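Local coordinates for protein L-lysine 6-oxidase (Marinomonas mediterranea, PDB 3WEU) that oxidises the epsilon-amino group of free L-lysine with a cysteine tryptophylquinone cofactor, releasing ammonium and the hydrogen peroxide that makes it antibacterial, at residues L261-F266 with A407-L412; D278-D281 with H286-S289; F295-L300 with D427-S432. All coordinates share one frame; numbering follows the deposited sequence.

Contact 1 (L261-F266 with A407-L412); sequences LSDTCF and ATQLFL
With its ring carbon CG anti to the backbone N (chi1 -175°), F266 reaches from helix 261-272 to T408, whose methyl CG2, likewise anti to its own N, projects across to the ring. This is helix-helix packing between the first turns of helices 261-272 and 407-418, with 161 Å² buried in all. The methyl approaches the ring obliquely, F266 CE2 to T408 CG2 measuring 3.6 Å. Threonine suits the place because its two branches do different work: CG2 packs on the aromatic ring while OG1 is hydrogen-bonded to D267 and to Y287 of the neighbouring hairpin.

One turn earlier on helix 261-272, and one residue on along helix 407-418, the contact is polar. D263 and Q409 lay carboxylate and amide over each other, their planes 28° apart, with D263 OD2 3.5 Å from Q409 NE2. The angle is too poor for a direct hydrogen bond, and each group is held from elsewhere. D263 OD2 accepts from the backbone N of T260 and forms a salt bridge with R305; the amide of Q409 bonds through OE1 to S259 and through NE2 to the backbone of I258. Glutamine, extended beyond CG, is long enough to span the gap, and its amide can donate and accept at once. A water completes the link: it donates to D263 OD1 at 3.2 Å and accepts from Q409 NE2 at 3.0 Å.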
# COMPACT_ATOMS: atom_id res chain seq x y z
N LEU A 261 3.94 0.25 38.63
CA LEU A 261 2.96 1.33 38.90
C LEU A 261 2.64 1.51 40.36
O LEU A 261 2.34 2.63 40.83
CB LEU A 261 1.71 1.11 38.09
CG LEU A 261 0.93 2.26 37.47
CD1 LEU A 261 -0.28 2.59 38.26
CD2 LEU A 261 1.69 3.53 37.02
N SER A 262 2.77 0.45 41.17
CA SER A 262 2.75 0.66 42.64
C SER A 262 3.89 1.54 43.15
O SER A 262 3.64 2.47 43.93
CB SER A 262 2.70 -0.64 43.43
OG SER A 262 2.67 -0.42 44.83
N ASP A 263 5.09 1.33 42.64
CA ASP A 263 6.20 2.24 42.97
C ASP A 263 5.80 3.68 42.53
O ASP A 263 6.06 4.62 43.27
CB ASP A 263 7.50 1.86 42.31
CG ASP A 263 7.96 0.52 42.72
OD1 ASP A 263 7.96 0.26 43.92
OD2 ASP A 263 8.22 -0.33 41.85
N THR A 264 5.15 3.83 41.38
CA THR A 264 4.74 5.16 40.92
C THR A 264 3.80 5.80 41.94
O THR A 264 4.00 6.97 42.39
CB THR A 264 4.10 5.13 39.54
OG1 THR A 264 5.04 4.63 38.58
CG2 THR A 264 3.62 6.54 39.13
N CYS A 265 2.76 5.06 42.32
CA CYS A 265 1.76 5.60 43.26
C CYS A 265 2.41 5.93 44.60
O CYS A 265 2.08 6.96 45.19
CB CYS A 265 0.55 4.66 43.43
SG CYS A 265 -0.45 4.60 41.94
N PHE A 266 3.31 5.06 45.10
CA PHE A 266 4.01 5.26 46.33
C PHE A 266 4.85 6.55 46.28
O PHE A 266 4.79 7.38 47.15
CB PHE A 266 4.90 4.02 46.64
CG PHE A 266 5.57 4.09 47.96
CD1 PHE A 266 4.81 3.98 49.12
CD2 PHE A 266 6.93 4.37 48.08
CE1 PHE A 266 5.41 4.13 50.36
CE2 PHE A 266 7.53 4.46 49.31
CZ PHE A 266 6.78 4.32 50.47
N ALA A 407 12.05 8.60 42.07
CA ALA A 407 12.79 9.42 43.02
C ALA A 407 12.81 8.79 44.41
O ALA A 407 13.82 8.85 45.09
CB ALA A 407 12.21 10.82 43.08
N THR A 408 11.75 8.08 44.75
CA THR A 408 11.68 7.42 46.07
C THR A 408 12.54 6.17 46.13
O THR A 408 13.33 5.98 47.08
CB THR A 408 10.22 7.24 46.51
OG1 THR A 408 9.62 8.56 46.56
CG2 THR A 408 10.13 6.51 47.87
N GLN A 409 12.47 5.33 45.07
CA GLN A 409 13.38 4.22 45.03
C GLN A 409 14.79 4.67 45.14
O GLN A 409 15.60 4.07 45.82
CB GLN A 409 13.19 3.43 43.74
CG GLN A 409 11.85 2.78 43.58
CD GLN A 409 11.71 2.13 42.20
OE1 GLN A 409 11.85 2.81 41.16
NE2 GLN A 409 11.51 0.81 42.20
N LEU A 410 15.13 5.72 44.42
CA LEU A 410 16.54 6.11 44.38
C LEU A 410 16.98 6.75 45.70
O LEU A 410 18.11 6.50 46.19
CB LEU A 410 16.76 7.04 43.22
CG LEU A 410 18.17 7.51 43.00
CD1 LEU A 410 19.06 6.37 42.48
CD2 LEU A 410 18.29 8.71 42.08
N PHE A 411 16.08 7.49 46.33
CA PHE A 411 16.37 8.02 47.66
C PHE A 411 16.73 6.87 48.65
O PHE A 411 17.72 6.89 49.37
CB PHE A 411 15.18 8.79 48.22
CG PHE A 411 15.33 9.09 49.66
CD1 PHE A 411 16.33 9.95 50.05
CD2 PHE A 411 14.62 8.40 50.59
CE1 PHE A 411 16.56 10.21 51.40
CE2 PHE A 411 14.83 8.64 51.93
CZ PHE A 411 15.82 9.54 52.35
N LEU A 412 15.91 5.85 48.64
CA LEU A 412 16.13 4.72 49.50
C LEU A 412 17.40 3.97 49.18
O LEU A 412 18.15 3.57 50.08
CB LEU A 412 14.90 3.83 49.52
CG LEU A 412 13.59 4.38 50.05
CD1 LEU A 412 12.36 3.55 49.74
CD2 LEU A 412 13.66 4.50 51.56
O HOH W 1 10.87 -0.63 44.81

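Contact 2 (D278-D281 with H286-S289); sequences DMYD and HYKS. With SO4 (sulfate ion), chain D; EDO (1,2-ethanediol), chain O.
Y280 and Y287 face each other across a short beta hairpin, strands 280-281 and 286-287, as its antiparallel non-hydrogen-bonded pair. Their side chains share one face of the two-stranded sheet, and this is the tight part of the contact. Y280 turns its edge to the ring of Y287 in a T-shaped stack, centroids 5.0 Å apart and planes at 83°, with CD2 over the centre of the Y287 face. The chi1 of Y280 (-172°) sets CG anti to its backbone N and lays the ring along the partner strand, where H286 O comes over one face, offset toward the rim. M279 adds a Met-aromatic contact, SD at the edge of the Y287 ring. Large aromatic residues suit this face, which packs on helices 261-272 and 407-418: F411 stacks on Y287.

The main chains are joined by K288 N to M279 O and D281 N to H286 O, both 2.8 Å and nearly straight; a third bond, H286 N to D281 O, is weak.

The face carrying D281 and H286 is looser. Here the extended lysine K288 lays its methylenes along the opposite strand, CE 3.7 Å from D281 CB, and delivers NZ to the backbone oxygen of P277; the carboxylates of D278 and D281 lie farther from that ammonium, without touching it. H286 is exposed.

Two probable crystallisation additives mark the hairpin's outer edge: a sulfate, modelled too close to H286 to be placed with confidence, and a 1,2-ethanediol whose O2 lies near the Y280 ring plane, hydrogen-bonded to Y280 OH at 2.8 Å.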
# COMPACT_ATOMS: atom_id res chain seq x y z
N ASP A 278 8.12 10.53 57.93
CA ASP A 278 9.53 10.33 58.29
C ASP A 278 10.52 10.34 57.11
O ASP A 278 11.72 10.50 57.31
CB ASP A 278 9.72 9.01 59.06
CG ASP A 278 9.11 9.05 60.46
OD1 ASP A 278 8.82 10.13 60.98
OD2 ASP A 278 8.86 7.96 61.01
N MET A 279 10.04 10.11 55.90
CA MET A 279 10.91 9.98 54.74
C MET A 279 11.07 11.28 54.00
O MET A 279 12.11 11.53 53.34
CB MET A 279 10.32 8.95 53.75
CG MET A 279 11.40 8.40 52.86
SD MET A 279 10.80 7.44 51.45
CE MET A 279 9.97 6.10 52.20
N TYR A 280 10.04 12.12 54.09
CA TYR A 280 10.03 13.32 53.25
C TYR A 280 9.40 14.46 53.99
O TYR A 280 8.40 14.26 54.63
CB TYR A 280 9.19 13.04 52.01
CG TYR A 280 9.19 14.06 50.95
CD1 TYR A 280 8.16 15.03 50.90
CD2 TYR A 280 10.14 14.03 49.92
CE1 TYR A 280 8.11 15.97 49.92
CE2 TYR A 280 10.09 14.96 48.92
CZ TYR A 280 9.07 15.93 48.92
OH TYR A 280 8.98 16.88 47.93
N ASP A 281 10.00 15.63 53.86
CA ASP A 281 9.53 16.84 54.58
C ASP A 281 8.71 17.66 53.62
O ASP A 281 9.24 18.31 52.74
CB ASP A 281 10.75 17.63 55.00
CG ASP A 281 10.40 18.85 55.83
OD1 ASP A 281 9.28 19.37 55.71
OD2 ASP A 281 11.28 19.26 56.60
N HIS A 286 11.86 18.24 50.43
CA HIS A 286 13.03 17.38 50.39
C HIS A 286 12.88 16.12 51.20
O HIS A 286 12.20 16.08 52.24
CB HIS A 286 14.29 18.12 50.85
CG HIS A 286 14.62 19.32 50.02
ND1 HIS A 286 14.34 20.62 50.43
CD2 HIS A 286 15.14 19.43 48.78
CE1 HIS A 286 14.74 21.47 49.50
NE2 HIS A 286 15.22 20.78 48.49
N TYR A 287 13.54 15.07 50.73
CA TYR A 287 13.66 13.88 51.53
C TYR A 287 14.42 14.17 52.82
O TYR A 287 15.19 15.11 52.89
CB TYR A 287 14.35 12.77 50.75
CG TYR A 287 13.49 12.21 49.63
CD1 TYR A 287 12.56 11.20 49.86
CD2 TYR A 287 13.60 12.72 48.36
CE1 TYR A 287 11.79 10.68 48.83
CE2 TYR A 287 12.80 12.25 47.32
CZ TYR A 287 11.92 11.20 47.56
OH TYR A 287 11.10 10.74 46.54
N LYS A 288 14.18 13.35 53.82
CA LYS A 288 14.87 13.46 55.11
C LYS A 288 16.05 12.54 55.18
O LYS A 288 15.89 11.29 55.18
CB LYS A 288 13.89 13.13 56.25
CG LYS A 288 12.72 14.09 56.30
CD LYS A 288 11.88 13.86 57.53
CE LYS A 288 10.87 14.96 57.61
NZ LYS A 288 9.99 14.68 58.77
N SER A 289 17.25 13.14 55.26
CA SER A 289 18.48 12.35 55.27
C SER A 289 18.71 11.47 56.48
O SER A 289 19.58 10.59 56.44
CB SER A 289 19.73 13.23 55.03
OG SER A 289 19.78 14.25 55.99
S SO4 D . 15.98 15.91 47.90
O1 SO4 D . 16.59 17.22 47.64
O2 SO4 D . 14.70 16.03 48.55
O3 SO4 D . 15.86 15.27 46.58
O4 SO4 D . 16.72 15.05 48.81
C1 EDO O . 9.47 17.08 43.53
O1 EDO O . 8.55 16.44 44.42
C2 EDO O . 10.39 17.75 44.52
O2 EDO O . 10.58 16.85 45.63

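Contact 3 (F295-L300 with D427-S432); sequences FDRDIL and DDYPVS
The guanidinium of R297 lies flat on the ring of Y429, planes 27° apart and centres 4.0 Å apart. Y429 CZ lies over one face of the guanidinium, near its rim, while D298 and the carbonyl of D427 occupy its edges, close to its plane. On the tyrosine's side, R297 CD covers the same ring face in a CH-pi contact, and D298 OD1 sits at the ring edge.

R297 holds D298 side-on with two nitrogens in a salt bridge: NE binds OD1 at 3.0 Å, and NH2 meets the syn lone pair of OD2 at 3.1 Å. A bend in the arginine chain (chi3 65°) turns the guanidinium back toward this neighbour. NH1 points the other way, to D427 O at 2.7 Å, with the donor nearly along the C=O axis.

D298 OD1 also accepts from Y429 OH at 2.8 Å; this hydroxyl and R297 NE reach it from opposite faces of the carboxylate plane. OD1 thus has two donors and OD2 also takes the backbone N of N294, which probably favours the charged carboxylate. Arginine suits its place by offering both a flat cation and in-plane donors; tyrosine supplies a ring to cover and a hydroxyl to donate. Together they fasten the first turn of helix 295-308 to the loop leading into helix 433-439; the motif is an off-centre cation-pi stack combined with a bidentate Arg-Asp salt bridge.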
# COMPACT_ATOMS: atom_id res chain seq x y z
N PHE A 295 16.67 -3.03 54.38
CA PHE A 295 17.16 -3.77 53.24
C PHE A 295 16.09 -4.61 52.57
O PHE A 295 15.87 -4.54 51.35
CB PHE A 295 18.32 -4.65 53.60
CG PHE A 295 18.89 -5.37 52.38
CD1 PHE A 295 19.70 -4.71 51.49
CD2 PHE A 295 18.52 -6.69 52.12
CE1 PHE A 295 20.17 -5.34 50.37
CE2 PHE A 295 19.02 -7.35 51.02
CZ PHE A 295 19.84 -6.67 50.14
N ASP A 296 15.45 -5.47 53.33
CA ASP A 296 14.49 -6.37 52.77
C ASP A 296 13.30 -5.67 52.10
O ASP A 296 12.84 -6.13 51.06
CB ASP A 296 13.94 -7.41 53.77
CG ASP A 296 14.97 -8.49 54.21
OD1 ASP A 296 15.91 -8.79 53.51
OD2 ASP A 296 14.84 -9.01 55.33
N ARG A 297 12.77 -4.63 52.69
CA ARG A 297 11.58 -3.96 52.18
C ARG A 297 11.93 -3.04 51.00
O ARG A 297 11.19 -2.96 50.05
CB ARG A 297 10.96 -3.07 53.29
CG ARG A 297 9.67 -2.32 52.96
CD ARG A 297 9.17 -1.38 54.13
NE ARG A 297 10.15 -0.35 54.30
CZ ARG A 297 10.29 0.44 55.36
NH1 ARG A 297 9.47 0.34 56.40
NH2 ARG A 297 11.28 1.34 55.38
N ASP A 298 13.04 -2.32 51.09
CA ASP A 298 13.29 -1.21 50.17
C ASP A 298 14.30 -1.52 49.09
O ASP A 298 14.26 -0.95 47.99
CB ASP A 298 13.78 0.02 50.92
CG ASP A 298 12.81 0.52 52.01
OD1 ASP A 298 11.58 0.44 51.83
OD2 ASP A 298 13.36 0.99 53.07
N ILE A 299 15.25 -2.39 49.36
CA ILE A 299 16.38 -2.53 48.47
C ILE A 299 16.34 -3.86 47.74
O ILE A 299 16.45 -3.93 46.48
CB ILE A 299 17.66 -2.44 49.25
CG1 ILE A 299 17.68 -1.17 50.13
CG2 ILE A 299 18.89 -2.52 48.34
CD1 ILE A 299 17.50 0.12 49.39
N LEU A 300 16.18 -4.91 48.50
CA LEU A 300 16.10 -6.24 47.95
C LEU A 300 15.15 -6.41 46.78
O LEU A 300 15.50 -7.10 45.87
CB LEU A 300 15.82 -7.28 49.02
CG LEU A 300 15.64 -8.75 48.63
CD1 LEU A 300 16.97 -9.26 48.08
CD2 LEU A 300 15.18 -9.53 49.89
N ASP A 427 8.52 -2.49 59.61
CA ASP A 427 7.07 -2.54 59.39
C ASP A 427 6.73 -2.04 57.96
O ASP A 427 7.52 -1.32 57.34
CB ASP A 427 6.22 -1.84 60.46
CG ASP A 427 4.79 -2.50 60.61
OD1 ASP A 427 4.47 -3.53 59.95
OD2 ASP A 427 3.98 -2.00 61.38
N ASP A 428 5.59 -2.51 57.46
CA ASP A 428 5.04 -2.05 56.19
C ASP A 428 4.75 -0.55 56.27
O ASP A 428 4.50 0.05 57.32
CB ASP A 428 3.72 -2.76 55.83
CG ASP A 428 3.89 -4.26 55.62
OD1 ASP A 428 4.93 -4.83 56.01
OD2 ASP A 428 2.95 -4.88 55.07
N TYR A 429 4.84 0.06 55.13
CA TYR A 429 4.30 1.37 54.93
C TYR A 429 2.79 1.33 55.08
O TYR A 429 2.17 0.26 54.96
CB TYR A 429 4.66 1.78 53.50
CG TYR A 429 6.15 1.99 53.28
CD1 TYR A 429 6.82 2.95 53.99
CD2 TYR A 429 6.88 1.27 52.30
CE1 TYR A 429 8.16 3.18 53.80
CE2 TYR A 429 8.21 1.54 52.11
CZ TYR A 429 8.86 2.47 52.83
OH TYR A 429 10.27 2.71 52.75
N PRO A 430 2.18 2.48 55.28
CA PRO A 430 0.72 2.57 55.39
C PRO A 430 0.01 2.48 54.04
O PRO A 430 -0.63 3.41 53.65
CB PRO A 430 0.48 3.93 56.06
CG PRO A 430 1.72 4.72 55.80
CD PRO A 430 2.85 3.74 55.70
N VAL A 431 0.14 1.35 53.38
CA VAL A 431 -0.44 1.07 52.08
C VAL A 431 -0.91 -0.37 52.22
O VAL A 431 -0.14 -1.24 52.62
CB VAL A 431 0.64 1.13 50.97
CG1 VAL A 431 0.08 0.77 49.65
CG2 VAL A 431 1.20 2.56 50.90
N SER A 432 -2.15 -0.63 51.91
CA SER A 432 -2.65 -2.00 51.93
C SER A 432 -1.93 -2.87 50.93
O SER A 432 -1.70 -2.47 49.82
CB SER A 432 -4.16 -1.94 51.56
OG SER A 432 -4.65 -3.24 51.30

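In the fold
From the N terminus, the chain first runs through the strands of the large mixed sheet, then enters helix 261-272, the first partner of contact 1. The hairpin of contact 2 follows, closing on itself after a four-residue turn, and helix 295-308 then opens contact 3. A long excursion returns with helix 407-418, which completes contact 1 around contact 2, and the loop 427-432 closes contact 3 last. Contacts 1 and 3 therefore cross, whereas 2 and 3 are in series. In space all three adjoin: Y287 and F411 link contacts 1 and 2, M279 meets Y429, and F266 and L412 also pack against Y429, gathering three helices, a hairpin and a loop.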